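PDB 6FRL: tryptophan halogenase superfamily from Brevundimonas sp. BAL3, which is a flavin-dependent halogenase that prefers bromination over chlorination, probably oxidising halide with reduced flavin and oxygen to halogenate an electron-rich aromatic substrate. Local coordinates for residues Y252-E257 against E306-L311; F293-L298 against P319-F324. All coordinates share one frame; numbering follows the deposited sequence.

Contact 1 of 2, residues Y252-E257 against E306-L311; sequences YAVQSE and ELMPHL
Leu307 meets Tyr252 at the root of the tyrosine side chain: its CD2 methyl sits 3.5 Å from Tyr252 CB and approaches the ring obliquely. The leucine reaches there because CG is anti to the backbone N (chi1 -179°), which sends the branch out from the helix toward the strand. The tyrosine starts toward the leucine, but its phenol then runs away from it, against Asp300, Ala303 and Leu304 of the helix. Two residues further along the strand, Val254 uses its CG1 methyl, which projects between the backbone N and the carbonyl carbon (chi1 61°). The side chains of Val254 and Leu311 cross at about a right angle, and Val254 CG1 lies 3.7 Å from Leu311 CD2. The same methyl packs against the sulfur of the curled Met308 side chain, with Val254 CG1 4.2 Å from Met308 SD.

This is helix-on-sheet packing within a halogenase of the tryptophan halogenase family. Strand 250-257 belongs to a mixed seven-stranded sheet, and its alternating residues Tyr252, Val254 and Ser256 turn toward segment 306-311, which takes in part of helix 300-307 and the chain leading on. The side-chain contacts across the interface are apolar, with Leu307 CD2 also near Tyr252 O at 4.0 Å.

Polar bonds shape the second segment from within. His310 ND1 donates to Glu306 O at 3.2 Å, the oxygen lying near the imidazole plane and the N-H line fairly straight at 164°, while His310 N bonds to Leu307 O at 3.1 Å. On the strand, Asn289 ND2 holds both Val254 O and Ser256 OG.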
loop_
_atom_site.group_PDB
_atom_site.type_symbol
_atom_site.label_atom_id
_atom_site.label_comp_id
_atom_site.label_asym_id
_atom_site.label_seq_id
_atom_site.Cartn_x
_atom_site.Cartn_y
_atom_site.Cartn_z
ATOM N N TYR B 252 -25.501 14.676 22.014
ATOM C CA TYR B 252 -25.602 14.658 23.459
ATOM C C TYR B 252 -24.790 13.476 24.018
ATOM O O TYR B 252 -24.849 12.370 23.487
ATOM C CB TYR B 252 -27.060 14.504 23.879
ATOM C CG TYR B 252 -27.859 15.795 23.940
ATOM C CD1 TYR B 252 -27.625 16.729 24.932
ATOM C CD2 TYR B 252 -28.897 16.040 23.042
ATOM C CE1 TYR B 252 -28.375 17.878 25.014
ATOM C CE2 TYR B 252 -29.659 17.186 23.116
ATOM C CZ TYR B 252 -29.392 18.112 24.097
ATOM O OH TYR B 252 -30.134 19.286 24.167
ATOM N N ALA B 253 -24.031 13.704 25.087
ATOM C CA ALA B 253 -23.313 12.614 25.760
ATOM C C ALA B 253 -23.624 12.643 27.245
ATOM O O ALA B 253 -23.838 13.724 27.822
ATOM C CB ALA B 253 -21.813 12.734 25.543
ATOM N N VAL B 254 -23.627 11.463 27.854
ATOM C CA VAL B 254 -23.883 11.336 29.260
ATOM C C VAL B 254 -23.260 10.023 29.761
ATOM O O VAL B 254 -23.450 8.955 29.126
ATOM C CB VAL B 254 -25.407 11.406 29.553
ATOM C CG1 VAL B 254 -26.169 10.285 28.858
ATOM C CG2 VAL B 254 -25.702 11.364 31.055
ATOM N N GLN B 255 -22.501 10.121 30.869
ATOM C CA GLN B 255 -21.953 8.947 31.533
ATOM C C GLN B 255 -23.048 8.291 32.371
ATOM O O GLN B 255 -23.862 8.977 32.987
ATOM C CB GLN B 255 -20.739 9.282 32.431
ATOM C CG GLN B 255 -19.463 9.700 31.729
ATOM C CD GLN B 255 -18.769 8.560 30.984
ATOM O OE1 GLN B 255 -18.881 8.475 29.749
ATOM N NE2 GLN B 255 -18.034 7.702 31.710
ATOM N N SER B 256 -23.052 6.965 32.375
ATOM C CA SER B 256 -23.984 6.180 33.150
ATOM C C SER B 256 -23.226 5.266 34.115
ATOM O O SER B 256 -22.076 4.865 33.847
ATOM C CB SER B 256 -24.891 5.365 32.227
ATOM O OG SER B 256 -24.210 4.352 31.514
ATOM N N GLU B 257 -23.889 4.950 35.236
ATOM C CA GLU B 257 -23.367 4.058 36.276
ATOM C C GLU B 257 -24.009 2.699 36.048
ATOM O O GLU B 257 -25.211 2.630 35.896
ATOM C CB GLU B 257 -23.717 4.619 37.665
ATOM C CG GLU B 257 -23.140 3.855 38.862
ATOM C CD GLU B 257 -22.263 4.730 39.749
ATOM O OE1 GLU B 257 -21.141 4.271 40.065
ATOM O OE2 GLU B 257 -22.664 5.875 40.111
ATOM N N GLU B 306 -35.270 10.152 22.890
ATOM C CA GLU B 306 -34.669 8.944 22.307
ATOM C C GLU B 306 -33.515 8.378 23.179
ATOM O O GLU B 306 -33.423 7.159 23.381
ATOM C CB GLU B 306 -34.180 9.242 20.879
ATOM C CG GLU B 306 -35.250 9.791 19.949
ATOM C CD GLU B 306 -34.939 9.607 18.482
ATOM O OE1 GLU B 306 -33.861 10.056 18.015
ATOM O OE2 GLU B 306 -35.796 9.010 17.797
ATOM N N LEU B 307 -32.674 9.276 23.703
ATOM C CA LEU B 307 -31.457 8.904 24.418
ATOM C C LEU B 307 -31.733 8.397 25.826
ATOM O O LEU B 307 -31.374 7.267 26.172
ATOM C CB LEU B 307 -30.506 10.111 24.472
ATOM C CG LEU B 307 -29.111 10.095 25.129
ATOM C CD1 LEU B 307 -28.177 8.975 24.664
ATOM C CD2 LEU B 307 -28.473 11.451 24.913
ATOM N N MET B 308 -32.418 9.219 26.623
ATOM C CA MET B 308 -32.469 9.034 28.098
ATOM C C MET B 308 -33.228 7.804 28.607
ATOM O O MET B 308 -32.867 7.290 29.656
ATOM C CB MET B 308 -32.948 10.313 28.783
ATOM C CG MET B 308 -31.998 11.517 28.569
ATOM S SD MET B 308 -30.275 11.335 29.151
ATOM C CE MET B 308 -30.582 10.942 30.862
ATOM N N PRO B 309 -34.240 7.307 27.868
ATOM C CA PRO B 309 -34.849 6.011 28.279
ATOM C C PRO B 309 -34.065 4.744 27.949
ATOM O O PRO B 309 -34.516 3.664 28.318
ATOM C CB PRO B 309 -36.186 5.965 27.504
ATOM C CG PRO B 309 -36.383 7.323 26.925
ATOM C CD PRO B 309 -35.035 7.983 26.823
ATOM N N HIS B 310 -32.932 4.858 27.240
ATOM C CA HIS B 310 -32.205 3.684 26.694
ATOM C C HIS B 310 -30.714 3.721 26.993
ATOM O O HIS B 310 -29.914 3.197 26.213
ATOM C CB HIS B 310 -32.408 3.584 25.166
ATOM C CG HIS B 310 -33.829 3.357 24.767
ATOM N ND1 HIS B 310 -34.538 4.257 23.992
ATOM C CD2 HIS B 310 -34.685 2.343 25.056
ATOM C CE1 HIS B 310 -35.767 3.803 23.819
ATOM N NE2 HIS B 310 -35.885 2.649 24.461
ATOM N N LEU B 311 -30.335 4.322 28.122
ATOM C CA LEU B 311 -28.934 4.334 28.553
ATOM C C LEU B 311 -28.496 2.968 29.082
ATOM O O LEU B 311 -29.306 2.165 29.486
ATOM C CB LEU B 311 -28.729 5.371 29.638
ATOM C CG LEU B 311 -29.102 6.814 29.325
ATOM C CD1 LEU B 311 -28.845 7.639 30.570
ATOM C CD2 LEU B 311 -28.306 7.355 28.145
#

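Contact 2 of 2, residues F293-L298 against P319-F324; sequences FSSAHL and PRRIPF
The Arg321 guanidinium takes Ser295 CB at its edge, close to the plane of the group, with Arg321 NH2 and Ser295 CB 3.7 Å apart. The Phe293 ring is turned nearly perpendicular to the guanidinium, and its CZ approaches obliquely, 4.3 Å from Arg321 NH2. The contact links the two ends of a split beta-alpha-beta crossover: strand 286-293 leads through this loop into helix 300-307 and on to strand 314-323, which lies parallel to the first with strand 250-257 between them.

That intervening strand is why the reach is long. Arg321 spans it with a chain extended from CG to NE (chi2 -175°, chi3 177°), so only the guanidinium end arrives at the loop. Phe293 sets out away from the arginine, yet its ring swings back to meet it. A salt bridge from Arg321 NE to Asp300 OD1, at the start of the helix, fixes the guanidinium from another direction.

The loop itself is a tight type I turn, closed by His297 N bonding to Ser294 O at 3.0 Å. Across it, Ser294 OG and His297 ND1 share a hydrogen bond of 2.9 Å.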
loop_
_atom_site.group_PDB
_atom_site.type_symbol
_atom_site.label_atom_id
_atom_site.label_comp_id
_atom_site.label_asym_id
_atom_site.label_seq_id
_atom_site.Cartn_x
_atom_site.Cartn_y
_atom_site.Cartn_z
ATOM N N PHE B 293 -27.165 13.312 16.043
ATOM C CA PHE B 293 -28.426 13.533 15.311
ATOM C C PHE B 293 -28.462 14.826 14.488
ATOM O O PHE B 293 -27.596 15.699 14.629
ATOM C CB PHE B 293 -29.592 13.519 16.302
ATOM C CG PHE B 293 -29.548 14.647 17.293
ATOM C CD1 PHE B 293 -28.768 14.556 18.440
ATOM C CD2 PHE B 293 -30.268 15.819 17.060
ATOM C CE1 PHE B 293 -28.717 15.610 19.337
ATOM C CE2 PHE B 293 -30.223 16.883 17.945
ATOM C CZ PHE B 293 -29.453 16.775 19.094
ATOM N N SER B 294 -29.490 14.932 13.633
ATOM C CA SER B 294 -29.767 16.159 12.817
ATOM C C SER B 294 -30.756 17.104 13.520
ATOM O O SER B 294 -31.915 16.763 13.668
ATOM C CB SER B 294 -30.325 15.782 11.438
ATOM O OG SER B 294 -30.689 16.928 10.674
ATOM N N SER B 295 -30.307 18.290 13.935
ATOM C CA SER B 295 -31.197 19.258 14.627
ATOM C C SER B 295 -32.331 19.742 13.703
ATOM O O SER B 295 -33.433 20.013 14.167
ATOM C CB SER B 295 -30.423 20.433 15.264
ATOM O OG SER B 295 -29.851 21.288 14.306
ATOM N N ALA B 296 -32.072 19.779 12.399
ATOM C CA ALA B 296 -33.111 20.060 11.410
ATOM C C ALA B 296 -34.272 19.039 11.356
ATOM O O ALA B 296 -35.309 19.338 10.756
ATOM C CB ALA B 296 -32.482 20.257 10.037
ATOM N N HIS B 297 -34.103 17.857 11.955
ATOM C CA HIS B 297 -35.184 16.858 12.102
ATOM C C HIS B 297 -35.603 16.617 13.551
ATOM O O HIS B 297 -36.611 15.959 13.795
ATOM C CB HIS B 297 -34.738 15.501 11.540
ATOM C CG HIS B 297 -34.399 15.519 10.083
ATOM N ND1 HIS B 297 -33.267 16.129 9.586
ATOM C CD2 HIS B 297 -35.018 14.943 9.025
ATOM C CE1 HIS B 297 -33.228 15.969 8.272
ATOM N NE2 HIS B 297 -34.283 15.257 7.907
ATOM N N LEU B 298 -34.808 17.079 14.512
ATOM C CA LEU B 298 -35.104 16.857 15.924
ATOM C C LEU B 298 -34.861 18.120 16.764
ATOM O O LEU B 298 -33.831 18.786 16.656
ATOM C CB LEU B 298 -34.260 15.711 16.502
ATOM C CG LEU B 298 -34.586 14.225 16.300
ATOM C CD1 LEU B 298 -33.502 13.389 16.992
ATOM C CD2 LEU B 298 -35.951 13.830 16.810
ATOM N N PRO B 319 -27.340 15.462 30.459
ATOM C CA PRO B 319 -26.624 15.479 29.182
ATOM C C PRO B 319 -26.082 16.854 28.813
ATOM O O PRO B 319 -26.773 17.847 29.032
ATOM C CB PRO B 319 -27.700 15.055 28.167
ATOM C CG PRO B 319 -28.777 14.410 28.979
ATOM C CD PRO B 319 -28.771 15.143 30.267
ATOM N N ARG B 320 -24.860 16.903 28.275
ATOM C CA ARG B 320 -24.324 18.128 27.689
ATOM C C ARG B 320 -24.459 18.020 26.185
ATOM O O ARG B 320 -24.238 16.960 25.594
ATOM C CB ARG B 320 -22.864 18.402 28.078
ATOM C CG ARG B 320 -22.722 19.156 29.403
ATOM C CD ARG B 320 -21.328 19.848 29.541
ATOM N NE ARG B 320 -20.181 18.945 29.797
ATOM C CZ ARG B 320 -19.369 18.393 28.874
ATOM N NH1 ARG B 320 -19.535 18.607 27.564
ATOM N NH2 ARG B 320 -18.386 17.588 29.271
ATOM N N ARG B 321 -24.818 19.138 25.566
ATOM C CA ARG B 321 -24.841 19.209 24.128
ATOM C C ARG B 321 -23.440 19.543 23.669
ATOM O O ARG B 321 -22.700 20.224 24.382
ATOM C CB ARG B 321 -25.827 20.244 23.647
ATOM C CG ARG B 321 -26.570 19.823 22.409
ATOM C CD ARG B 321 -27.432 20.988 21.974
ATOM N NE ARG B 321 -28.193 20.791 20.730
ATOM C CZ ARG B 321 -27.843 21.199 19.504
ATOM N NH1 ARG B 321 -26.677 21.794 19.277
ATOM N NH2 ARG B 321 -28.673 20.996 18.489
ATOM N N ILE B 322 -23.083 19.021 22.493
ATOM C CA ILE B 322 -21.811 19.312 21.815
ATOM C C ILE B 322 -22.145 19.671 20.358
ATOM O O ILE B 322 -22.901 18.921 19.709
ATOM C CB ILE B 322 -20.856 18.106 21.815
ATOM C CG1 ILE B 322 -20.796 17.432 23.194
ATOM C CG2 ILE B 322 -19.460 18.552 21.397
ATOM C CD1 ILE B 322 -20.185 16.032 23.186
ATOM N N PRO B 323 -21.669 20.841 19.862
ATOM C CA PRO B 323 -21.723 21.060 18.408
ATOM C C PRO B 323 -20.724 20.182 17.627
ATOM O O PRO B 323 -19.578 19.941 18.046
ATOM C CB PRO B 323 -21.417 22.560 18.239
ATOM C CG PRO B 323 -21.806 23.168 19.537
ATOM C CD PRO B 323 -21.530 22.119 20.591
ATOM N N PHE B 324 -21.225 19.679 16.510
ATOM C CA PHE B 324 -20.478 18.853 15.614
ATOM C C PHE B 324 -20.289 19.746 14.451
ATOM O O PHE B 324 -21.229 20.419 14.039
ATOM C CB PHE B 324 -21.324 17.660 15.172
ATOM C CG PHE B 324 -21.129 16.431 15.992
ATOM C CD1 PHE B 324 -20.636 16.488 17.307
ATOM C CD2 PHE B 324 -21.441 15.189 15.436
ATOM C CE1 PHE B 324 -20.449 15.328 18.036
ATOM C CE2 PHE B 324 -21.261 14.029 16.162
ATOM C CZ PHE B 324 -20.767 14.098 17.464
#

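The segments alternate along the chain, and the two contacts have centres about 14 Å apart. Both involve one crossover, whose helix 300-307 is entered from the loop of contact 2 and left through the turn of contact 1; strand 250-257 of contact 1 lies between its two strands. Strands 250-257 and 314-323 are neighbours in the same sheet, and the contacts touch directly. Met308 SD packs 3.4 Å from Pro319 CG, and Tyr252 CD1 lies 3.5 Å from Arg320 O. Glu306 OE1 also comes to 3.5 Å from Leu298 CD1, in the loop before the helix. The sheet is distinct from the one containing strand 13-17, whose glycine-rich turn probably belongs to the flavin-binding Rossmann-type part.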